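Local coordinates for YopX protein domain-containing protein (Enterococcus faecalis, PDB 2OX7), which is of unknown function but belongs to the YopX protein family, at the interface of chains A and B and the interface of chains A and C. Coordinates in Å, arbitrary orientation; residue numbers count along the deposited sequence, not the author numbering. Chains: chain A/B/C, Hypothetical protein.

Contact 1: the interface of chains A and B. Residues chain A 56, 58-59; chain B 40, 44, 47-49.
B:Ser47 meets A:Thr56 and A:Asn59 because its hydroxyl is turned between its own backbone N and carbonyl carbon (chi1 42°), while A:Asn59 swings its amide beside its backbone N, with CG anti to the carbonyl carbon (chi1 -42°). The serine OG therefore becomes the hub of a small polar cluster in a two-fold symmetric contact between copies of this YopX-family protein, whose biological relevance the structure alone does not show. It shares a hydrogen bond with the A:Thr56 hydroxyl, OG to OG1 2.9 Å, whose direction is not settled. OG also lies against the O-C-N end of A:Asn59, 2.8 Å from OD1, to which it donates from the side, tilted from the carbonyl plane. The amide nitrogen ND2 donates to the same OG along a bent path, 125° at the hydrogen; both bonds are strained and unlikely to be good at once. Within chain A, ND2 also reaches the A:Thr56 carbonyl O, at 3.0 Å, which restrains rotation of the amide, and the A:Phe58 backbone N donates to A:Thr56 OG1. Around this cluster lies an apolar rim. A:Phe58 packs its CB 3.4 Å from CB of B:Ser47, its ring receives the B:Ile40 CG2 methyl at the edge, in plane, and its CE2 corner leans on B:Pro44, which follows a cis peptide bond. A:Thr56 turns CG2 toward B:Ile49, and its CB lies 3.7 Å from CG1 of B:Ile40.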
loop_
_atom_site.group_PDB
_atom_site.type_symbol
_atom_site.label_atom_id
_atom_site.label_comp_id
_atom_site.label_asym_id
_atom_site.label_seq_id
_atom_site.Cartn_x
_atom_site.Cartn_y
_atom_site.Cartn_z
ATOM N N THR A 56 8.696 -25.705 26.487
ATOM C CA THR A 56 8.037 -26.452 25.407
ATOM C C THR A 56 6.556 -26.649 25.689
ATOM O O THR A 56 6.094 -26.422 26.810
ATOM C CB THR A 56 8.726 -27.821 25.052
ATOM O OG1 THR A 56 8.096 -28.897 25.771
ATOM C CG2 THR A 56 10.235 -27.804 25.330
ATOM N N PHE A 58 4.884 -29.318 25.790
ATOM C CA PHE A 58 4.684 -30.519 26.606
ATOM C C PHE A 58 4.086 -30.130 27.955
ATOM O O PHE A 58 3.098 -30.720 28.399
ATOM C CB PHE A 58 6.025 -31.229 26.826
ATOM C CG PHE A 58 5.942 -32.743 26.792
ATOM C CD1 PHE A 58 6.469 -33.452 25.713
ATOM C CD2 PHE A 58 5.353 -33.452 27.839
ATOM C CE1 PHE A 58 6.401 -34.845 25.667
ATOM C CE2 PHE A 58 5.273 -34.839 27.803
ATOM C CZ PHE A 58 5.804 -35.539 26.715
ATOM N N ASN A 59 4.668 -29.093 28.566
ATOM C CA ASN A 59 4.349 -28.677 29.933
ATOM C C ASN A 59 3.040 -27.899 30.070
ATOM O O ASN A 59 2.718 -27.411 31.163
ATOM C CB ASN A 59 5.487 -27.819 30.499
ATOM C CG ASN A 59 6.858 -28.357 30.151
ATOM O OD1 ASN A 59 7.343 -29.315 30.758
ATOM N ND2 ASN A 59 7.499 -27.731 29.174
ATOM N N ILE B 40 10.362 -32.541 20.410
ATOM C CA ILE B 40 10.087 -32.289 21.818
ATOM C C ILE B 40 9.863 -33.642 22.494
ATOM O O ILE B 40 8.869 -34.335 22.238
ATOM C CB ILE B 40 8.883 -31.315 22.020
ATOM C CG1 ILE B 40 9.341 -29.850 21.966
ATOM C CG2 ILE B 40 8.235 -31.504 23.373
ATOM C CD1 ILE B 40 10.019 -29.424 20.701
ATOM N N PRO B 44 6.762 -35.712 32.096
ATOM C CA PRO B 44 5.904 -34.887 31.237
ATOM C C PRO B 44 5.936 -33.404 31.661
ATOM O O PRO B 44 5.563 -32.517 30.882
ATOM C CB PRO B 44 4.513 -35.471 31.499
ATOM C CG PRO B 44 4.601 -36.074 32.937
ATOM C CD PRO B 44 6.068 -36.027 33.361
ATOM N N SER B 47 10.084 -31.427 30.131
ATOM C CA SER B 47 10.314 -31.613 28.704
ATOM C C SER B 47 11.665 -31.078 28.260
ATOM O O SER B 47 12.315 -30.311 28.977
ATOM C CB SER B 47 9.197 -30.970 27.892
ATOM O OG SER B 47 8.860 -29.711 28.437
ATOM N N GLU B 48 12.072 -31.493 27.066
ATOM C CA GLU B 48 13.365 -31.137 26.505
ATOM C C GLU B 48 13.215 -30.889 24.997
ATOM O O GLU B 48 12.311 -31.440 24.360
ATOM C CB GLU B 48 14.360 -32.274 26.786
ATOM C CG GLU B 48 15.783 -32.044 26.296
ATOM C CD GLU B 48 16.707 -33.216 26.609
ATOM O OE1 GLU B 48 17.236 -33.265 27.743
ATOM O OE2 GLU B 48 16.909 -34.086 25.722
ATOM N N ILE B 49 14.077 -30.040 24.436
ATOM C CA ILE B 49 14.150 -29.873 22.982
ATOM C C ILE B 49 15.293 -30.737 22.505
ATOM O O ILE B 49 16.448 -30.455 22.811
ATOM C CB ILE B 49 14.431 -28.400 22.538
ATOM C CG1 ILE B 49 13.362 -27.438 23.068
ATOM C CG2 ILE B 49 14.524 -28.300 21.013
ATOM C CD1 ILE B 49 13.775 -25.976 22.990
#

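Contact 2: the interface of chains A and B. Residues chain A 40, 47-49; chain B 54, 56, 59.
A:Ser47 meets chain B through its carbonyl O and its hydroxyl, with its backbone N adding a weaker link. The carbonyl O accepts a short hydrogen bond from the phenol OH of B:Tyr54, at 2.5 Å, with a C=O...O angle of 145° and the donor slightly tilted from the carbonyl plane. This oxygen lies in the plane of the tyrosine ring, at its edge, so the ring presents its rim rather than a face. The serine hydroxyl OG pairs with the B:Thr56 hydroxyl OG1 at 2.6 Å, in a direction left unsettled, and donates to OD1 of B:Asn59 at 2.8 Å from well above the carbonyl plane. The backbone N makes a further, weak bond to OD1. Farther out, the A:Ile49 side chain runs past B:Tyr54 in the opposite direction, its CD1 3.8 Å from the ring CD1, while A:Glu48 passes obliquely by the phenol. A:Ile40 CG2 rests on the B:Thr56 methyl. A chi1 of 72° places the B:Tyr54 ring between its backbone N and carbonyl carbon, aimed at chain A. In the fold, strand 46-51 of chain A faces strand 54-56 and the following 3-10 helix 57-59 of chain B, as part of a two-fold symmetric interface that may or may not be biological.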
loop_
_atom_site.group_PDB
_atom_site.type_symbol
_atom_site.label_atom_id
_atom_site.label_comp_id
_atom_site.label_asym_id
_atom_site.label_seq_id
_atom_site.Cartn_x
_atom_site.Cartn_y
_atom_site.Cartn_z
ATOM N N ILE A 40 26.711 -21.234 21.298
ATOM C CA ILE A 40 27.356 -22.276 20.520
ATOM C C ILE A 40 28.681 -22.682 21.197
ATOM O O ILE A 40 29.496 -21.825 21.564
ATOM C CB ILE A 40 27.549 -21.845 19.035
ATOM C CG1 ILE A 40 26.249 -21.261 18.450
ATOM C CG2 ILE A 40 28.049 -23.000 18.184
ATOM C CD1 ILE A 40 24.990 -22.121 18.637
ATOM N N SER A 47 30.932 -28.690 16.518
ATOM C CA SER A 47 30.318 -27.707 17.412
ATOM C C SER A 47 28.854 -28.007 17.721
ATOM O O SER A 47 28.202 -28.777 17.010
ATOM C CB SER A 47 30.426 -26.323 16.797
ATOM O OG SER A 47 29.739 -26.301 15.569
ATOM N N GLU A 48 28.337 -27.381 18.771
ATOM C CA GLU A 48 26.989 -27.680 19.247
ATOM C C GLU A 48 26.193 -26.456 19.717
ATOM O O GLU A 48 26.753 -25.454 20.166
ATOM C CB GLU A 48 27.072 -28.704 20.374
ATOM C CG GLU A 48 25.815 -29.510 20.581
ATOM C CD GLU A 48 26.107 -30.865 21.177
ATOM O OE1 GLU A 48 25.823 -31.882 20.496
ATOM O OE2 GLU A 48 26.634 -30.914 22.313
ATOM N N ILE A 49 24.874 -26.563 19.612
ATOM C CA ILE A 49 23.981 -25.565 20.159
ATOM C C ILE A 49 23.645 -25.946 21.589
ATOM O O ILE A 49 22.986 -26.953 21.822
ATOM C CB ILE A 49 22.655 -25.488 19.361
ATOM C CG1 ILE A 49 22.923 -25.111 17.904
ATOM C CG2 ILE A 49 21.665 -24.523 20.053
ATOM C CD1 ILE A 49 21.767 -25.400 16.950
ATOM N N TYR B 54 21.247 -29.999 12.689
ATOM C CA TYR B 54 21.602 -28.590 12.867
ATOM C C TYR B 54 22.916 -28.276 12.164
ATOM O O TYR B 54 23.597 -29.174 11.645
ATOM C CB TYR B 54 21.702 -28.246 14.371
ATOM C CG TYR B 54 22.923 -28.829 15.074
ATOM C CD1 TYR B 54 24.007 -28.019 15.415
ATOM C CD2 TYR B 54 22.992 -30.188 15.386
ATOM C CE1 TYR B 54 25.129 -28.544 16.054
ATOM C CE2 TYR B 54 24.125 -30.729 16.015
ATOM C CZ TYR B 54 25.168 -29.901 16.348
ATOM O OH TYR B 54 26.268 -30.434 16.977
ATOM N N THR B 56 26.230 -24.939 12.355
ATOM C CA THR B 56 26.708 -23.697 12.995
ATOM C C THR B 56 27.862 -23.114 12.200
ATOM O O THR B 56 28.505 -23.823 11.413
ATOM C CB THR B 56 27.191 -23.890 14.458
ATOM O OG1 THR B 56 28.571 -24.262 14.465
ATOM C CG2 THR B 56 26.347 -24.874 15.259
ATOM N N ASN B 59 31.411 -24.790 11.941
ATOM C CA ASN B 59 31.639 -26.017 11.166
ATOM C C ASN B 59 32.019 -25.726 9.729
ATOM O O ASN B 59 32.178 -26.663 8.919
ATOM C CB ASN B 59 30.380 -26.875 11.165
ATOM C CG ASN B 59 30.052 -27.417 12.523
ATOM O OD1 ASN B 59 30.932 -27.556 13.386
ATOM N ND2 ASN B 59 28.785 -27.738 12.734
#

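Contact 3: the interface of chains A and C. Residues chain A 122-123, 126; chain C 127.
A:Gln122 and A:Ser123 open the short helix 122-126 of this YopX-family protein with helical backbone angles, and they meet C:Tyr127, a loop residue with polyproline-like backbone angles. The central contact is a CH-pi interaction: the A:Ser123 CB methylene sits over one face of the tyrosine ring, 3.9 Å from its centroid. It is displaced from the middle of the ring toward the rim, so that the nearest ring atoms are those by the root of the side chain, with CB 3.6 Å from CG of C:Tyr127. In the tyrosine, CG is opposite the backbone N and beside the carbonyl carbon (chi1 -168°), which points the ring at helix 122-126 of chain A. At the far end of the ring, the phenol OH comes against the aliphatic part of A:Gln122, 3.6 Å from CG. The glutamine chain bends at chi2, and its amide plane stands 33° from the tyrosine ring as the two side chains pass at an angle. A:Leu126 lies near the phenol without close contact. With 62 Å² hidden by chain A, C:Tyr127 is the residue of this patch most covered by its partner. The interface is two-fold symmetric, so a twin contact exists with the chains exchanged, though the structure alone does not show that this pairing is biological.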
loop_
_atom_site.group_PDB
_atom_site.type_symbol
_atom_site.label_atom_id
_atom_site.label_comp_id
_atom_site.label_asym_id
_atom_site.label_seq_id
_atom_site.Cartn_x
_atom_site.Cartn_y
_atom_site.Cartn_z
ATOM N N GLN A 122 9.365 3.735 6.792
ATOM C CA GLN A 122 10.327 4.420 7.665
ATOM C C GLN A 122 10.211 5.944 7.556
ATOM O O GLN A 122 10.305 6.660 8.550
ATOM C CB GLN A 122 11.738 3.979 7.352
ATOM C CG GLN A 122 12.768 4.588 8.337
ATOM C CD GLN A 122 12.550 4.036 9.754
ATOM O OE1 GLN A 122 13.047 2.949 10.083
ATOM N NE2 GLN A 122 11.810 4.757 10.573
ATOM N N SER A 123 10.048 6.454 6.348
ATOM C CA SER A 123 10.060 7.915 6.190
ATOM C C SER A 123 8.784 8.526 6.807
ATOM O O SER A 123 8.855 9.631 7.393
ATOM C CB SER A 123 10.203 8.285 4.687
ATOM O OG SER A 123 9.020 7.940 4.011
ATOM N N LEU A 126 9.111 8.946 10.563
ATOM C CA LEU A 126 10.027 10.003 10.998
ATOM C C LEU A 126 9.651 11.402 10.545
ATOM O O LEU A 126 10.279 12.392 10.990
ATOM C CB LEU A 126 11.451 9.647 10.547
ATOM C CG LEU A 126 11.993 8.318 11.091
ATOM C CD1 LEU A 126 13.429 8.023 10.542
ATOM C CD2 LEU A 126 11.973 8.240 12.648
ATOM N N TYR C 127 12.470 11.889 1.298
ATOM C CA TYR C 127 13.411 11.192 2.203
ATOM C C TYR C 127 14.838 11.145 1.591
ATOM O O TYR C 127 15.017 11.070 0.373
ATOM C CB TYR C 127 12.856 9.787 2.480
ATOM C CG TYR C 127 13.525 9.037 3.604
ATOM C CD1 TYR C 127 13.581 9.568 4.895
ATOM C CD2 TYR C 127 13.922 7.711 3.413
ATOM C CE1 TYR C 127 14.179 8.813 5.972
ATOM C CE2 TYR C 127 14.488 6.992 4.438
ATOM C CZ TYR C 127 14.627 7.550 5.699
ATOM O OH TYR C 127 15.172 6.796 6.749
#

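Contact 1 and contact 2 are near-twins related by the two-fold axis between chains A and B, their C-alpha centres about 21 Å apart. Residues 40, 47, 48, 49, 56 and 59 appear in both with the chains exchanged, which shows the same surface used twice, although side-chain details differ between the copies. Contact 3 uses helix 122-126 and the residue just after it instead; its C-alpha centre is about 44 Å and about 39 Å from those of contacts 1 and 2. Chain A thus carries two separate surfaces, which could join chains into the deposited four-chain assembly; the structure alone does not show whether that tetramer forms in solution.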